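Long-range contact in guanine nucleotide exchange factor SRM1 (Saccharomyces cerevisiae, PDB 3OF7), which promotes the exchange of GDP for GTP on the GTPases GSP1 and GSP2, binds chromatin and controls RNA metabolism and nuclear transport: residues Asn284-Glu296 with Tyr355-Leu369. Residues are numbered along the deposited sequence; the frame is centred on the assembly and turned at random.
Sequences NQFGQCGVSEDVE and YTYKDVHGKARAVPL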
ATOM      1  N   ASN A 284      13.163  -9.254   7.716  1.00 15.85           N
ATOM      2  CA  ASN A 284      12.624 -10.616   7.665  1.00 16.14           C
ATOM      3  C   ASN A 284      12.531 -11.355   9.002  1.00 16.28           C
ATOM      4  O   ASN A 284      12.590 -12.590   9.033  1.00 16.71           O
ATOM      5  CB  ASN A 284      13.403 -11.460   6.644  1.00 16.19           C
ATOM      6  CG  ASN A 284      12.653 -12.716   6.224  1.00 16.91           C
ATOM      7  OD1 ASN A 284      11.431 -12.711   6.112  1.00 16.51           O
ATOM      8  ND2 ASN A 284      13.390 -13.798   5.978  1.00 17.06           N
ATOM      9  N   GLN A 285      12.357 -10.627  10.104  1.00 16.39           N
ATOM     10  CA  GLN A 285      12.393 -11.289  11.415  1.00 16.99           C
ATOM     11  C   GLN A 285      11.145 -12.129  11.702  1.00 17.18           C
ATOM     12  O   GLN A 285      11.168 -12.974  12.608  1.00 17.02           O
ATOM     13  CB  GLN A 285      12.741 -10.317  12.568  1.00 16.89           C
ATOM     14  CG  GLN A 285      11.567  -9.568  13.217  1.00 17.46           C
ATOM     15  CD  GLN A 285      11.107  -8.346  12.431  1.00 17.00           C
ATOM     16  OE1 GLN A 285      10.952  -7.253  12.992  1.00 17.31           O
ATOM     17  NE2 GLN A 285      10.862  -8.525  11.146  1.00 14.56           N
ATOM     18  N   PHE A 286      10.072 -11.906  10.933  1.00 16.44           N
ATOM     19  CA  PHE A 286       8.880 -12.758  11.027  1.00 16.68           C
ATOM     20  C   PHE A 286       8.655 -13.627   9.784  1.00 16.63           C
ATOM     21  O   PHE A 286       7.599 -14.249   9.633  1.00 17.34           O
ATOM     22  CB  PHE A 286       7.628 -11.918  11.320  1.00 16.78           C
ATOM     23  CG  PHE A 286       7.606 -11.324  12.694  1.00 16.54           C
ATOM     24  CD1 PHE A 286       7.158 -12.070  13.782  1.00 17.93           C
ATOM     25  CD2 PHE A 286       8.039 -10.016  12.904  1.00 16.88           C
ATOM     26  CE1 PHE A 286       7.136 -11.517  15.072  1.00 19.08           C
ATOM     27  CE2 PHE A 286       8.024  -9.447  14.180  1.00 17.51           C
ATOM     28  CZ  PHE A 286       7.574 -10.203  15.270  1.00 19.13           C
ATOM     29  N   GLY A 287       9.648 -13.683   8.902  1.00 16.55           N
ATOM     30  CA  GLY A 287       9.531 -14.479   7.675  1.00 16.86           C
ATOM     31  C   GLY A 287       8.593 -13.839   6.662  1.00 16.78           C
ATOM     32  O   GLY A 287       8.085 -14.517   5.763  1.00 17.63           O
ATOM     33  N   GLN A 288       8.381 -12.528   6.793  1.00 16.50           N
ATOM     34  CA  GLN A 288       7.505 -11.789   5.872  1.00 16.24           C
ATOM     35  C   GLN A 288       8.026 -11.798   4.421  1.00 16.40           C
ATOM     36  O   GLN A 288       7.256 -11.590   3.483  1.00 16.15           O
ATOM     37  CB  GLN A 288       7.248 -10.355   6.361  1.00 16.13           C
ATOM     38  CG  GLN A 288       8.486  -9.472   6.544  1.00 15.21           C
ATOM     39  CD  GLN A 288       9.024  -9.459   7.972  1.00 14.65           C
ATOM     40  OE1 GLN A 288       9.275 -10.505   8.565  1.00 15.71           O
ATOM     41  NE2 GLN A 288       9.230  -8.260   8.517  1.00 14.77           N
ATOM     42  N   CYS A 289       9.323 -12.043   4.239  1.00 16.89           N
ATOM     43  CA  CYS A 289       9.902 -12.157   2.893  1.00 17.10           C
ATOM     44  C   CYS A 289       9.537 -13.481   2.211  1.00 17.58           C
ATOM     45  O   CYS A 289       9.654 -13.601   0.987  1.00 18.11           O
ATOM     46  CB  CYS A 289      11.421 -11.965   2.921  1.00 16.66           C
ATOM     47  SG  CYS A 289      11.952 -10.264   3.208  1.00 17.94           S
ATOM     48  N   GLY A 290       9.098 -14.461   3.005  1.00 18.47           N
ATOM     49  CA  GLY A 290       8.623 -15.754   2.502  1.00 19.74           C
ATOM     50  C   GLY A 290       9.687 -16.630   1.848  1.00 21.21           C
ATOM     51  O   GLY A 290       9.376 -17.434   0.962  1.00 20.86           O
ATOM     52  N   VAL A 291      10.936 -16.492   2.287  1.00 21.88           N
ATOM     53  CA  VAL A 291      12.054 -17.153   1.603  1.00 23.52           C
ATOM     54  C   VAL A 291      12.626 -18.374   2.332  1.00 24.80           C
ATOM     55  O   VAL A 291      13.333 -19.181   1.727  1.00 25.32           O
ATOM     56  CB  VAL A 291      13.206 -16.163   1.295  1.00 23.26           C
ATOM     57  CG1 VAL A 291      12.789 -15.183   0.206  1.00 22.97           C
ATOM     58  CG2 VAL A 291      13.661 -15.437   2.562  1.00 23.22           C
ATOM     59  N   SER A 292      12.312 -18.518   3.614  1.00 25.63           N
ATOM     60  CA  SER A 292      12.978 -19.521   4.445  1.00 27.21           C
ATOM     61  C   SER A 292      12.092 -19.956   5.603  1.00 27.37           C
ATOM     62  O   SER A 292      11.347 -19.149   6.160  1.00 27.45           O
ATOM     63  CB  SER A 292      14.290 -18.940   4.986  1.00 26.98           C
ATOM     64  OG  SER A 292      14.889 -19.793   5.942  1.00 29.46           O
ATOM     65  N   GLU A 293      12.189 -21.226   5.976  1.00 27.77           N
ATOM     66  CA  GLU A 293      11.465 -21.726   7.142  1.00 28.43           C
ATOM     67  C   GLU A 293      12.087 -21.200   8.432  1.00 28.81           C
ATOM     68  O   GLU A 293      11.437 -21.169   9.471  1.00 29.12           O
ATOM     69  CB  GLU A 293      11.445 -23.257   7.162  1.00 28.27           C
ATOM     70  CG  GLU A 293      10.579 -23.881   6.082  1.00 29.21           C
ATOM     71  CD  GLU A 293      10.139 -25.306   6.404  0.80 29.87           C
ATOM     72  OE1 GLU A 293       9.536 -25.956   5.521  0.80 31.12           O
ATOM     73  OE2 GLU A 293      10.378 -25.780   7.539  0.80 29.42           O
ATOM     74  N   ASP A 294      13.349 -20.792   8.355  1.00 29.61           N
ATOM     75  CA  ASP A 294      14.087 -20.349   9.530  1.00 30.40           C
ATOM     76  C   ASP A 294      13.736 -18.907   9.882  1.00 30.37           C
ATOM     77  O   ASP A 294      13.936 -17.997   9.075  1.00 30.69           O
ATOM     78  CB  ASP A 294      15.593 -20.523   9.310  1.00 31.02           C
ATOM     79  CG  ASP A 294      16.011 -21.990   9.257  0.70 32.62           C
ATOM     80  OD1 ASP A 294      15.338 -22.838   9.888  0.90 34.42           O
ATOM     81  OD2 ASP A 294      17.020 -22.295   8.585  0.80 34.71           O
ATOM     82  N   VAL A 295      13.177 -18.727  11.081  1.00 29.88           N
ATOM     83  CA  VAL A 295      12.758 -17.427  11.598  1.00 29.68           C
ATOM     84  C   VAL A 295      13.700 -17.029  12.732  1.00 29.74           C
ATOM     85  O   VAL A 295      13.805 -17.739  13.742  1.00 29.65           O
ATOM     86  CB  VAL A 295      11.294 -17.461  12.104  1.00 29.60           C
ATOM     87  CG1 VAL A 295      10.947 -16.208  12.903  1.00 30.16           C
ATOM     88  CG2 VAL A 295      10.336 -17.609  10.940  1.00 29.47           C
ATOM     89  N   GLU A 296      14.387 -15.903  12.552  1.00 29.11           N
ATOM     90  CA  GLU A 296      15.413 -15.461  13.499  1.00 28.86           C
ATOM     91  C   GLU A 296      15.325 -13.965  13.756  1.00 28.43           C
ATOM     92  O   GLU A 296      15.117 -13.180  12.824  1.00 27.78           O
ATOM     93  CB  GLU A 296      16.809 -15.808  12.975  1.00 28.92           C
ATOM     94  CG  GLU A 296      17.143 -17.294  12.999  1.00 30.10           C
ATOM     95  N   TYR A 355       5.244 -25.918   9.357  1.00 26.59           N
ATOM     96  CA  TYR A 355       6.397 -25.008   9.335  1.00 25.65           C
ATOM     97  C   TYR A 355       6.129 -23.678  10.064  1.00 24.94           C
ATOM     98  O   TYR A 355       6.953 -22.767  10.012  1.00 24.91           O
ATOM     99  CB  TYR A 355       6.891 -24.753   7.902  1.00 25.42           C
ATOM    100  CG  TYR A 355       5.809 -24.314   6.940  1.00 25.82           C
ATOM    101  CD1 TYR A 355       5.122 -25.252   6.172  1.00 26.51           C
ATOM    102  CD2 TYR A 355       5.467 -22.964   6.798  1.00 25.05           C
ATOM    103  CE1 TYR A 355       4.115 -24.865   5.290  1.00 27.08           C
ATOM    104  CE2 TYR A 355       4.456 -22.560   5.912  1.00 25.08           C
ATOM    105  CZ  TYR A 355       3.788 -23.519   5.160  1.00 27.20           C
ATOM    106  OH  TYR A 355       2.787 -23.158   4.279  1.00 26.77           O
ATOM    107  N   THR A 356       4.984 -23.576  10.733  1.00 24.20           N
ATOM    108  CA  THR A 356       4.681 -22.422  11.585  1.00 23.76           C
ATOM    109  C   THR A 356       5.799 -22.291  12.620  1.00 23.69           C
ATOM    110  O   THR A 356       6.180 -23.284  13.251  1.00 23.18           O
ATOM    111  CB  THR A 356       3.317 -22.586  12.301  1.00 23.85           C
ATOM    112  OG1 THR A 356       2.260 -22.615  11.331  1.00 24.04           O
ATOM    113  CG2 THR A 356       3.052 -21.445  13.270  1.00 23.37           C
ATOM    114  N   TYR A 357       6.340 -21.083  12.767  1.00 22.71           N
ATOM    115  CA  TYR A 357       7.376 -20.830  13.757  1.00 22.78           C
ATOM    116  C   TYR A 357       6.765 -20.631  15.138  1.00 22.82           C
ATOM    117  O   TYR A 357       5.873 -19.791  15.319  1.00 22.36           O
ATOM    118  CB  TYR A 357       8.239 -19.617  13.381  1.00 23.05           C
ATOM    119  CG  TYR A 357       9.070 -19.086  14.541  1.00 23.77           C
ATOM    120  CD1 TYR A 357      10.241 -19.731  14.942  1.00 24.46           C
ATOM    121  CD2 TYR A 357       8.663 -17.958  15.251  1.00 25.51           C
ATOM    122  CE1 TYR A 357      10.996 -19.255  16.016  1.00 24.93           C
ATOM    123  CE2 TYR A 357       9.411 -17.469  16.323  1.00 26.26           C
ATOM    124  CZ  TYR A 357      10.574 -18.123  16.699  1.00 26.83           C
ATOM    125  OH  TYR A 357      11.305 -17.632  17.760  1.00 27.55           O
ATOM    126  N   LYS A 358       7.254 -21.417  16.097  1.00 22.58           N
ATOM    127  CA  LYS A 358       6.890 -21.294  17.504  1.00 22.47           C
ATOM    128  C   LYS A 358       8.134 -20.877  18.283  1.00 22.06           C
ATOM    129  O   LYS A 358       9.226 -21.383  18.023  1.00 22.01           O
ATOM    130  CB  LYS A 358       6.349 -22.619  18.055  1.00 22.83           C
ATOM    131  CG  LYS A 358       4.971 -23.017  17.544  1.00 24.22           C
ATOM    132  CD  LYS A 358       4.525 -24.360  18.130  1.00 26.42           C
ATOM    133  CE  LYS A 358       3.417 -24.974  17.291  1.00 29.42           C
ATOM    134  NZ  LYS A 358       2.850 -26.235  17.877  1.00 31.08           N
ATOM    135  N   ASP A 359       7.972 -19.951  19.225  1.00 21.82           N
ATOM    136  CA  ASP A 359       9.105 -19.473  20.018  1.00 21.49           C
ATOM    137  C   ASP A 359       9.466 -20.462  21.135  1.00 21.64           C
ATOM    138  O   ASP A 359       8.859 -21.533  21.250  1.00 20.87           O
ATOM    139  CB  ASP A 359       8.858 -18.057  20.566  1.00 21.42           C
ATOM    140  CG  ASP A 359       7.732 -17.988  21.577  1.00 21.85           C
ATOM    141  OD1 ASP A 359       7.313 -19.023  22.140  1.00 20.66           O
ATOM    142  OD2 ASP A 359       7.260 -16.860  21.834  1.00 23.80           O
ATOM    143  N   VAL A 360      10.445 -20.088  21.958  1.00 21.55           N
ATOM    144  CA  VAL A 360      10.934 -20.956  23.030  1.00 22.12           C
ATOM    145  C   VAL A 360       9.828 -21.318  24.029  1.00 22.09           C
ATOM    146  O   VAL A 360       9.894 -22.355  24.691  1.00 22.28           O
ATOM    147  CB  VAL A 360      12.182 -20.335  23.745  1.00 22.15           C
ATOM    148  CG1 VAL A 360      11.806 -19.092  24.529  1.00 21.53           C
ATOM    149  CG2 VAL A 360      12.877 -21.368  24.640  1.00 23.17           C
ATOM    150  N   HIS A 361       8.797 -20.481  24.116  1.00 22.21           N
ATOM    151  CA  HIS A 361       7.670 -20.749  25.013  1.00 22.61           C
ATOM    152  C   HIS A 361       6.574 -21.610  24.366  1.00 22.35           C
ATOM    153  O   HIS A 361       5.563 -21.915  25.004  1.00 22.58           O
ATOM    154  CB  HIS A 361       7.076 -19.431  25.530  1.00 22.94           C
ATOM    155  CG  HIS A 361       8.084 -18.521  26.160  1.00 24.19           C
ATOM    156  ND1 HIS A 361       8.550 -17.382  25.539  1.00 24.54           N
ATOM    157  CD2 HIS A 361       8.717 -18.581  27.357  1.00 25.02           C
ATOM    158  CE1 HIS A 361       9.423 -16.776  26.325  1.00 24.12           C
ATOM    159  NE2 HIS A 361       9.540 -17.482  27.436  1.00 25.51           N
ATOM    160  N   GLY A 362       6.778 -21.998  23.108  1.00 22.24           N
ATOM    161  CA  GLY A 362       5.776 -22.769  22.361  1.00 22.10           C
ATOM    162  C   GLY A 362       4.636 -21.954  21.759  1.00 22.19           C
ATOM    163  O   GLY A 362       3.611 -22.524  21.357  1.00 21.79           O
ATOM    164  N   LYS A 363       4.795 -20.627  21.691  1.00 21.30           N
ATOM    165  CA  LYS A 363       3.770 -19.770  21.076  1.00 21.21           C
ATOM    166  C   LYS A 363       4.064 -19.576  19.586  1.00 20.81           C
ATOM    167  O   LYS A 363       5.186 -19.219  19.207  1.00 20.25           O
ATOM    168  CB  LYS A 363       3.676 -18.408  21.785  1.00 21.83           C
ATOM    169  CG  LYS A 363       2.524 -17.505  21.312  1.00 23.83           C
ATOM    170  CD  LYS A 363       2.329 -16.253  22.196  1.00 27.34           C
ATOM    171  CE  LYS A 363       3.397 -15.184  21.933  1.00 29.00           C
ATOM    172  NZ  LYS A 363       3.074 -13.841  22.529  1.00 30.78           N
ATOM    173  N   ALA A 364       3.049 -19.807  18.755  1.00 20.24           N
ATOM    174  CA  ALA A 364       3.165 -19.648  17.313  1.00 20.07           C
ATOM    175  C   ALA A 364       3.224 -18.156  16.984  1.00 19.87           C
ATOM    176  O   ALA A 364       2.278 -17.425  17.275  1.00 20.10           O
ATOM    177  CB  ALA A 364       1.974 -20.309  16.621  1.00 20.14           C
ATOM    178  N   ARG A 365       4.340 -17.710  16.404  1.00 19.56           N
ATOM    179  CA  ARG A 365       4.572 -16.277  16.156  1.00 19.31           C
ATOM    180  C   ARG A 365       4.538 -15.905  14.680  1.00 18.52           C
ATOM    181  O   ARG A 365       4.321 -14.737  14.348  1.00 17.96           O
ATOM    182  CB  ARG A 365       5.933 -15.824  16.711  1.00 20.04           C
ATOM    183  CG  ARG A 365       6.219 -16.136  18.184  1.00 22.63           C
ATOM    184  CD  ARG A 365       5.575 -15.171  19.186  1.00 24.95           C
ATOM    185  NE  ARG A 365       5.597 -13.752  18.799  1.00 26.81           N
ATOM    186  CZ  ARG A 365       6.553 -12.867  19.087  1.00 26.93           C
ATOM    187  NH1 ARG A 365       7.639 -13.215  19.762  1.00 29.54           N
ATOM    188  NH2 ARG A 365       6.426 -11.610  18.678  1.00 26.30           N
ATOM    189  N   ALA A 366       4.789 -16.879  13.799  1.00 17.52           N
ATOM    190  CA  ALA A 366       4.971 -16.597  12.370  1.00 17.39           C
ATOM    191  C   ALA A 366       4.740 -17.795  11.441  1.00 17.35           C
ATOM    192  O   ALA A 366       4.942 -18.946  11.826  1.00 16.91           O
ATOM    193  CB  ALA A 366       6.365 -15.988  12.108  1.00 17.02           C
ATOM    194  N   VAL A 367       4.333 -17.495  10.210  1.00 17.28           N
ATOM    195  CA  VAL A 367       4.215 -18.492   9.136  1.00 17.31           C
ATOM    196  C   VAL A 367       5.154 -18.023   8.028  1.00 17.32           C
ATOM    197  O   VAL A 367       4.813 -17.115   7.265  1.00 17.33           O
ATOM    198  CB  VAL A 367       2.751 -18.613   8.627  1.00 17.17           C
ATOM    199  CG1 VAL A 367       2.642 -19.643   7.487  1.00 17.89           C
ATOM    200  CG2 VAL A 367       1.811 -18.998   9.773  1.00 16.69           C
ATOM    201  N   PRO A 368       6.369 -18.598   7.963  1.00 17.67           N
ATOM    202  CA  PRO A 368       7.429 -17.990   7.164  1.00 18.06           C
ATOM    203  C   PRO A 368       7.480 -18.373   5.685  1.00 18.45           C
ATOM    204  O   PRO A 368       8.345 -17.879   4.967  1.00 18.47           O
ATOM    205  CB  PRO A 368       8.695 -18.468   7.865  1.00 18.70           C
ATOM    206  CG  PRO A 368       8.323 -19.815   8.372  1.00 17.56           C
ATOM    207  CD  PRO A 368       6.872 -19.743   8.749  1.00 17.83           C
ATOM    208  N   LEU A 369       6.601 -19.266   5.244  1.00 19.34           N
ATOM    209  CA  LEU A 369       6.484 -19.581   3.818  1.00 19.88           C
ATOM    210  C   LEU A 369       5.101 -19.170   3.345  1.00 19.91           C
ATOM    211  O   LEU A 369       4.142 -19.292   4.104  1.00 20.27           O
ATOM    212  CB  LEU A 369       6.667 -21.081   3.563  1.00 20.25           C
ATOM    213  CG  LEU A 369       7.951 -21.795   3.975  1.00 21.02           C
ATOM    214  CD1 LEU A 369       7.786 -23.292   3.676  1.00 21.65           C
ATOM    215  CD2 LEU A 369       9.184 -21.214   3.283  1.00 20.75           C
TER
HETATM  216  O   HOH W   1      10.766 -16.355   5.226  1.00 21.33           O
HETATM  217  O   HOH W   2      13.929 -17.536  16.354  1.00 42.08           O
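Val295 lies over one face of the Tyr357 ring, its CG1 3.8 Å from the ring centroid and 15° off the normal, a CH-pi contact; the opposite face carries the backbone N of Asp359, from the same hairpin. With CG anti to the backbone N (chi1 164°), the Tyr357 ring extends alongside Val295. Arg365 NH2 comes to the edge of the Phe286 ring, in its plane, 3.7 Å from CE1; ring and guanidinium are turned 68° apart, and the arginine charge is paired with Asp341. Leu369, of the same segment, sets CD1 over the centre of the Tyr355 ring, and Tyr355 CB meets Glu293 CD at 3.6 Å.

Val295 CG2 packs on Pro368 CB (3.6 Å) while still touching Tyr357 CB. Gly287 passes close to this proline, CA to CA 4.1 Å, and Gly290 CA makes a CA-H...O contact of 3.3 Å to Pro368 O. Water 1 bridges Ser292 N and Pro368 O, accepting from the first and probably donating to the second; water 2 joins Val295 O to Tyr357 OH. Were Tyr357 an alanine, Val295 would probably lose the ring beneath its CG1, and water 2 its hydroxyl partner.

With no direct hydrogen bond across it, the joint between the loop of the fifth RCC1 repeat and the hairpin inserted in the sixth, at the propeller's periphery, probably owes its specificity more to shape than to polar pairing.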